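Putative NAD(P)H-flavin oxidoreductase (Neisseria meningitidis serogroup A / serotype 4A, PDB 6WT2) probably reduces nitro compounds such as chloramphenicol, using a bound flavin mononucleotide and electrons from NADH or NADPH. Local coordinates at residues D177-L182 and F189-W194. Residues are numbered along the deposited sequence; the frame is centred on the assembly and turned at random.
Sequences DMERVL and FDAAEW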
# COMPACT_ATOMS: atom_id res chain seq x y z
N ASP A 177 -1.27 22.72 0.31
CA ASP A 177 -2.58 23.35 0.42
C ASP A 177 -3.56 22.46 1.18
O ASP A 177 -4.38 22.95 1.95
CB ASP A 177 -3.15 23.66 -0.97
CG ASP A 177 -2.42 24.79 -1.66
OD1 ASP A 177 -1.85 25.65 -0.97
OD2 ASP A 177 -2.44 24.82 -2.92
N MSE A 178 -3.50 21.15 0.95
CA MSE A 178 -4.43 20.22 1.58
C MSE A 178 -4.24 20.25 3.09
O MSE A 178 -5.22 20.30 3.84
CB MSE A 178 -4.23 18.79 1.03
CG MSE A 178 -5.25 17.77 1.56
SE MSE A 178 -7.09 18.11 0.92
CE MSE A 178 -6.91 17.28 -0.84
N GLU A 179 -2.98 20.23 3.53
CA GLU A 179 -2.72 20.32 4.97
C GLU A 179 -3.19 21.66 5.52
O GLU A 179 -3.79 21.72 6.60
CB GLU A 179 -1.23 20.12 5.26
CG GLU A 179 -0.83 20.56 6.69
CD GLU A 179 0.59 20.15 7.08
OE1 GLU A 179 0.90 18.94 7.04
OE2 GLU A 179 1.40 21.04 7.42
N ARG A 180 -2.92 22.75 4.79
CA ARG A 180 -3.33 24.07 5.27
C ARG A 180 -4.84 24.15 5.49
O ARG A 180 -5.31 24.62 6.53
CB ARG A 180 -2.87 25.15 4.28
CG ARG A 180 -3.55 26.51 4.48
CD ARG A 180 -3.20 27.47 3.35
NE ARG A 180 -4.09 27.32 2.19
CZ ARG A 180 -3.77 27.67 0.94
NH1 ARG A 180 -2.58 28.19 0.68
NH2 ARG A 180 -4.65 27.50 -0.04
N VAL A 181 -5.62 23.66 4.52
CA VAL A 181 -7.08 23.75 4.61
C VAL A 181 -7.62 22.78 5.66
O VAL A 181 -8.43 23.16 6.52
CB VAL A 181 -7.71 23.51 3.23
CG1 VAL A 181 -9.22 23.31 3.37
CG2 VAL A 181 -7.41 24.66 2.28
N LEU A 182 -7.22 21.51 5.59
CA LEU A 182 -7.78 20.53 6.52
C LEU A 182 -7.36 20.80 7.95
O LEU A 182 -8.17 20.67 8.88
CB LEU A 182 -7.37 19.12 6.11
CG LEU A 182 -7.89 18.60 4.77
CD1 LEU A 182 -7.49 17.13 4.62
CD2 LEU A 182 -9.40 18.77 4.66
N PHE A 189 -7.00 18.23 12.38
CA PHE A 189 -5.91 17.49 13.00
C PHE A 189 -4.76 18.43 13.31
O PHE A 189 -4.67 19.53 12.77
CB PHE A 189 -5.45 16.31 12.12
CG PHE A 189 -4.89 16.72 10.77
CD1 PHE A 189 -3.53 17.00 10.62
CD2 PHE A 189 -5.71 16.80 9.67
CE1 PHE A 189 -3.02 17.37 9.39
CE2 PHE A 189 -5.21 17.17 8.43
CZ PHE A 189 -3.85 17.46 8.28
N ASP A 190 -3.88 17.96 14.20
CA ASP A 190 -2.66 18.68 14.56
C ASP A 190 -1.58 18.40 13.51
O ASP A 190 -1.06 17.28 13.44
CB ASP A 190 -2.21 18.24 15.95
CG ASP A 190 -1.01 19.01 16.45
OD1 ASP A 190 -0.24 19.57 15.64
OD2 ASP A 190 -0.83 19.05 17.69
N ALA A 191 -1.22 19.42 12.73
CA ALA A 191 -0.25 19.23 11.65
C ALA A 191 1.16 18.96 12.15
O ALA A 191 2.01 18.55 11.36
CB ALA A 191 -0.24 20.45 10.72
N ALA A 192 1.43 19.18 13.44
CA ALA A 192 2.73 18.78 13.97
C ALA A 192 2.83 17.27 14.11
O ALA A 192 3.93 16.71 14.04
CB ALA A 192 2.99 19.46 15.31
N GLU A 193 1.69 16.60 14.29
CA GLU A 193 1.65 15.17 14.60
C GLU A 193 1.25 14.30 13.41
O GLU A 193 1.56 13.11 13.43
CB GLU A 193 0.66 14.91 15.75
CG GLU A 193 0.99 15.68 17.03
CD GLU A 193 2.20 15.13 17.75
OE1 GLU A 193 2.53 13.94 17.55
OE2 GLU A 193 2.83 15.89 18.52
N TRP A 194 0.57 14.86 12.41
CA TRP A 194 0.04 14.10 11.28
C TRP A 194 0.27 14.87 9.99
O TRP A 194 0.28 16.11 9.99
CB TRP A 194 -1.46 13.82 11.45
CG TRP A 194 -1.78 12.99 12.68
CD1 TRP A 194 -2.09 13.45 13.92
CD2 TRP A 194 -1.79 11.57 12.76
NE1 TRP A 194 -2.30 12.39 14.78
CE2 TRP A 194 -2.12 11.22 14.08
CE3 TRP A 194 -1.54 10.54 11.83
CZ2 TRP A 194 -2.21 9.90 14.51
CZ3 TRP A 194 -1.64 9.23 12.25
CH2 TRP A 194 -1.97 8.92 13.58
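Leu-182 and Phe-189 meet where helix 175-185 gives way to the loop leading into strand 194-203, a helix-loop-strand connection of the FMN-dependent nitroreductase fold. CB of Leu-182 lies 3.7 Å from CE2 of the Phe-189 ring, approached obliquely. With chi1 at 62°, Phe-189 places its CG between its own backbone N and carbonyl carbon, and the ring reaches back to the helix. One turn earlier, Glu-179, in the one of its two conformers described, stretches out with CG anti to the backbone N (chi1 165°), and the Ala-191 methyl sits over one face of its carboxylate, CB 3.7 Å from CD. Leu-182 also packs on Ile-65 and Val-88, and Phe-189 on Leu-90, joining the pair to helix 63-69 and strand 85-92. No hydrogen bond links the segments; the contact lies near the surface, away from the flavin pocket, though Leu-182 is buried. Lys-93 NZ is hydrogen-bonded to the carbonyl O of Ala-191 and forms a weak, long ion pair with this Glu-179 conformer. Within the loop, Asp-190 O accepts from Glu-193 N and Trp-194 N, and in an Asx turn Asp-190 OD1 takes Ala-192 N at 2.8 Å on its anti side, 29° out of the carboxylate plane.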